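Leucyl-tRNA synthetase subunit alpha (Aquifex aeolicus, PDB 3O0A) belongs to the leucyl-tRNA synthetase that charges tRNA with leucine, and its CP1 domain probably hydrolyses mischarged aminoacyl-tRNA. Local coordinates at residues R46-F55 with A153-V164. Numbering follows the deposited sequence.
Sequences RPDTVFGATF and AKKYDLPIKVVV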
loop_
_atom_site.group_PDB
_atom_site.type_symbol
_atom_site.label_atom_id
_atom_site.label_comp_id
_atom_site.label_asym_id
_atom_site.label_seq_id
_atom_site.Cartn_x
_atom_site.Cartn_y
_atom_site.Cartn_z
ATOM N N ARG A 46 2.679 -11.851 -0.573
ATOM C CA ARG A 46 1.673 -12.181 0.440
ATOM C C ARG A 46 0.247 -11.761 0.044
ATOM O O ARG A 46 -0.421 -11.029 0.783
ATOM C CB ARG A 46 2.061 -11.578 1.795
ATOM C CG ARG A 46 3.315 -12.206 2.458
ATOM C CD ARG A 46 3.194 -13.711 2.689
ATOM N NE ARG A 46 2.041 -14.094 3.506
ATOM C CZ ARG A 46 2.003 -14.073 4.839
ATOM N NH1 ARG A 46 3.054 -13.668 5.552
ATOM N NH2 ARG A 46 0.900 -14.463 5.468
ATOM N N PRO A 47 -0.242 -12.248 -1.113
ATOM C CA PRO A 47 -1.588 -11.844 -1.510
ATOM C C PRO A 47 -2.666 -12.389 -0.559
ATOM O O PRO A 47 -3.777 -11.860 -0.526
ATOM C CB PRO A 47 -1.712 -12.431 -2.918
ATOM C CG PRO A 47 -0.824 -13.637 -2.895
ATOM C CD PRO A 47 0.352 -13.188 -2.082
ATOM N N ASP A 48 -2.324 -13.428 0.213
ATOM C CA ASP A 48 -3.202 -13.963 1.254
ATOM C C ASP A 48 -3.542 -12.938 2.345
ATOM O O ASP A 48 -4.513 -13.121 3.077
ATOM C CB ASP A 48 -2.615 -15.246 1.889
ATOM C CG ASP A 48 -1.197 -15.053 2.447
ATOM O OD1 ASP A 48 -0.391 -14.276 1.887
ATOM O OD2 ASP A 48 -0.875 -15.714 3.448
ATOM N N THR A 49 -2.756 -11.861 2.424
ATOM C CA THR A 49 -2.921 -10.824 3.449
ATOM C C THR A 49 -3.589 -9.537 2.933
ATOM O O THR A 49 -3.668 -8.536 3.665
ATOM C CB THR A 49 -1.570 -10.457 4.115
ATOM O OG1 THR A 49 -0.716 -9.781 3.180
ATOM C CG2 THR A 49 -0.868 -11.717 4.657
ATOM N N VAL A 50 -4.077 -9.563 1.692
ATOM C CA VAL A 50 -4.556 -8.332 1.042
ATOM C C VAL A 50 -5.698 -7.654 1.826
ATOM O O VAL A 50 -5.804 -6.424 1.853
ATOM C CB VAL A 50 -4.946 -8.575 -0.447
ATOM C CG1 VAL A 50 -6.177 -9.469 -0.548
ATOM C CG2 VAL A 50 -5.172 -7.211 -1.196
ATOM N N PHE A 51 -6.543 -8.452 2.483
ATOM C CA PHE A 51 -7.640 -7.862 3.253
ATOM C C PHE A 51 -7.119 -7.110 4.475
ATOM O O PHE A 51 -7.845 -6.316 5.075
ATOM C CB PHE A 51 -8.665 -8.921 3.666
ATOM C CG PHE A 51 -9.518 -9.418 2.524
ATOM C CD1 PHE A 51 -9.047 -10.409 1.666
ATOM C CD2 PHE A 51 -10.806 -8.902 2.321
ATOM C CE1 PHE A 51 -9.837 -10.885 0.601
ATOM C CE2 PHE A 51 -11.615 -9.374 1.269
ATOM C CZ PHE A 51 -11.126 -10.366 0.399
ATOM N N GLY A 52 -5.859 -7.359 4.829
ATOM C CA GLY A 52 -5.245 -6.749 6.008
ATOM C C GLY A 52 -4.445 -5.504 5.697
ATOM O O GLY A 52 -3.814 -4.936 6.586
ATOM N N ALA A 53 -4.482 -5.067 4.437
ATOM C CA ALA A 53 -3.775 -3.848 4.049
ATOM C C ALA A 53 -4.464 -2.645 4.675
ATOM O O ALA A 53 -5.650 -2.408 4.446
ATOM C CB ALA A 53 -3.684 -3.715 2.512
ATOM N N THR A 54 -3.727 -1.913 5.506
ATOM C CA THR A 54 -4.296 -0.734 6.176
ATOM C C THR A 54 -3.676 0.577 5.702
ATOM O O THR A 54 -4.094 1.668 6.135
ATOM C CB THR A 54 -4.188 -0.846 7.707
ATOM O OG1 THR A 54 -2.812 -0.914 8.089
ATOM C CG2 THR A 54 -4.913 -2.093 8.208
ATOM N N PHE A 55 -2.653 0.462 4.850
ATOM C CA PHE A 55 -2.075 1.606 4.148
ATOM C C PHE A 55 -1.213 1.133 2.984
ATOM O O PHE A 55 -0.923 -0.068 2.864
ATOM C CB PHE A 55 -1.302 2.555 5.108
ATOM C CG PHE A 55 -0.155 1.920 5.854
ATOM C CD1 PHE A 55 -0.378 1.102 6.966
ATOM C CD2 PHE A 55 1.158 2.223 5.504
ATOM C CE1 PHE A 55 0.693 0.553 7.678
ATOM C CE2 PHE A 55 2.236 1.679 6.209
ATOM C CZ PHE A 55 1.999 0.838 7.296
ATOM N N ALA A 153 3.794 1.414 11.281
ATOM C CA ALA A 153 2.460 1.689 11.820
ATOM C C ALA A 153 2.521 2.148 13.278
ATOM O O ALA A 153 1.754 3.018 13.687
ATOM C CB ALA A 153 1.541 0.467 11.673
ATOM N N LYS A 154 3.433 1.554 14.043
ATOM C CA LYS A 154 3.647 1.930 15.441
ATOM C C LYS A 154 4.087 3.392 15.550
ATOM O O LYS A 154 3.555 4.155 16.371
ATOM C CB LYS A 154 4.689 1.010 16.085
ATOM C CG LYS A 154 4.872 1.240 17.572
ATOM C CD LYS A 154 6.064 0.469 18.127
ATOM C CE LYS A 154 6.198 0.674 19.624
ATOM N NZ LYS A 154 5.080 0.030 20.368
ATOM N N LYS A 155 5.058 3.770 14.720
ATOM C CA LYS A 155 5.607 5.127 14.719
ATOM C C LYS A 155 4.565 6.163 14.300
ATOM O O LYS A 155 4.459 7.226 14.914
ATOM C CB LYS A 155 6.847 5.205 13.816
ATOM C CG LYS A 155 7.406 6.620 13.545
ATOM C CD LYS A 155 7.833 7.359 14.791
ATOM C CE LYS A 155 8.113 8.824 14.468
ATOM N NZ LYS A 155 8.497 9.613 15.677
ATOM N N TYR A 156 3.791 5.852 13.262
ATOM C CA TYR A 156 2.880 6.845 12.700
ATOM C C TYR A 156 1.396 6.630 13.010
ATOM O O TYR A 156 0.537 7.223 12.363
ATOM C CB TYR A 156 3.124 7.001 11.191
ATOM C CG TYR A 156 4.467 7.617 10.868
ATOM C CD1 TYR A 156 4.687 8.992 11.021
ATOM C CD2 TYR A 156 5.520 6.834 10.404
ATOM C CE1 TYR A 156 5.924 9.567 10.721
ATOM C CE2 TYR A 156 6.765 7.402 10.095
ATOM C CZ TYR A 156 6.953 8.766 10.256
ATOM O OH TYR A 156 8.172 9.326 9.967
ATOM N N ASP A 157 1.106 5.797 14.008
ATOM C CA ASP A 157 -0.274 5.606 14.499
ATOM C C ASP A 157 -1.255 5.106 13.423
ATOM O O ASP A 157 -2.373 5.617 13.292
ATOM C CB ASP A 157 -0.784 6.895 15.173
ATOM C CG ASP A 157 -2.136 6.717 15.857
ATOM O OD1 ASP A 157 -2.412 5.617 16.386
ATOM O OD2 ASP A 157 -2.925 7.691 15.859
ATOM N N LEU A 158 -0.828 4.099 12.660
ATOM C CA LEU A 158 -1.667 3.488 11.622
ATOM C C LEU A 158 -2.327 2.181 12.110
ATOM O O LEU A 158 -1.763 1.491 12.959
ATOM C CB LEU A 158 -0.848 3.280 10.341
ATOM C CG LEU A 158 -0.269 4.581 9.745
ATOM C CD1 LEU A 158 0.825 4.306 8.731
ATOM C CD2 LEU A 158 -1.368 5.464 9.136
ATOM N N PRO A 159 -3.539 1.866 11.598
ATOM C CA PRO A 159 -4.310 0.701 12.022
ATOM C C PRO A 159 -3.625 -0.643 11.794
ATOM O O PRO A 159 -2.915 -0.834 10.800
ATOM C CB PRO A 159 -5.578 0.792 11.171
ATOM C CG PRO A 159 -5.686 2.213 10.809
ATOM C CD PRO A 159 -4.280 2.643 10.590
ATOM N N ILE A 160 -3.849 -1.558 12.731
ATOM C CA ILE A 160 -3.377 -2.925 12.615
ATOM C C ILE A 160 -4.623 -3.790 12.433
ATOM O O ILE A 160 -5.567 -3.701 13.220
ATOM C CB ILE A 160 -2.555 -3.366 13.854
ATOM C CG1 ILE A 160 -1.474 -2.327 14.179
ATOM C CG2 ILE A 160 -1.933 -4.746 13.624
ATOM C CD1 ILE A 160 -0.894 -2.433 15.602
ATOM N N LYS A 161 -4.633 -4.601 11.375
ATOM C CA LYS A 161 -5.781 -5.455 11.068
ATOM C C LYS A 161 -5.329 -6.899 10.852
ATOM O O LYS A 161 -4.585 -7.190 9.917
ATOM C CB LYS A 161 -6.510 -4.928 9.827
ATOM C CG LYS A 161 -7.744 -5.717 9.396
ATOM C CD LYS A 161 -8.334 -5.038 8.168
ATOM C CE LYS A 161 -9.611 -5.685 7.698
ATOM N NZ LYS A 161 -10.049 -5.012 6.436
ATOM N N VAL A 162 -5.774 -7.795 11.725
ATOM C CA VAL A 162 -5.399 -9.206 11.622
ATOM C C VAL A 162 -6.214 -9.913 10.540
ATOM O O VAL A 162 -7.443 -9.829 10.536
ATOM C CB VAL A 162 -5.558 -9.947 12.972
ATOM C CG1 VAL A 162 -5.115 -11.403 12.836
ATOM C CG2 VAL A 162 -4.749 -9.242 14.059
ATOM N N VAL A 163 -5.519 -10.591 9.624
ATOM C CA VAL A 163 -6.180 -11.398 8.584
ATOM C C VAL A 163 -5.686 -12.845 8.482
ATOM O O VAL A 163 -6.331 -13.664 7.847
ATOM C CB VAL A 163 -6.135 -10.732 7.180
ATOM C CG1 VAL A 163 -7.038 -9.517 7.144
ATOM C CG2 VAL A 163 -4.701 -10.386 6.774
ATOM N N VAL A 164 -4.544 -13.142 9.093
ATOM C CA VAL A 164 -4.016 -14.502 9.152
ATOM C C VAL A 164 -3.897 -14.874 10.621
ATOM O O VAL A 164 -3.040 -14.358 11.339
ATOM C CB VAL A 164 -2.641 -14.641 8.440
ATOM C CG1 VAL A 164 -2.093 -16.060 8.598
ATOM C CG2 VAL A 164 -2.756 -14.281 6.951
HETATM O O HOH W 1 -2.739 -5.304 9.162
#
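Val163 presses its CG1 methyl onto the backbone of Gly52, where the extended chain leaving helix 147-156 passes the 3-10 turn 47-52 in the CP1 editing domain. This is the tight part: Val163 CG1 lies 3.5 Å from Gly52 CA, closer than ordinary carbon contact. Further along, the CD1 methyl of Leu158 sits over the centre of the Phe55 ring, 3.6 Å from its centroid, a CH-pi contact, while Ala153 CB approaches Phe55 CE1 obliquely. A chi1 of 59° sets Phe55 CG between its backbone N and carbonyl carbon, which lays the ring against Leu158 and Ala153. With an alanine in place of Phe55, Leu158 CD1 would probably lose the aromatic face it rests on and a gap would open beside Ala153. Between these two patches the contact turns polar; exposed Pro159 and partly exposed Lys161 form its solvent side, though Thr54 itself is buried. A water bridges the two segments, donating to Gly52 O and accepting from Lys161 N. From the fully extended lysine side chain, Lys161 NZ donates to Phe51 O at 2.9 Å and also pairs with Glu120. Beside Pro159, Thr54 OG1 donates to Pro159 O at 2.7 Å, tilted 29° from the carbonyl plane.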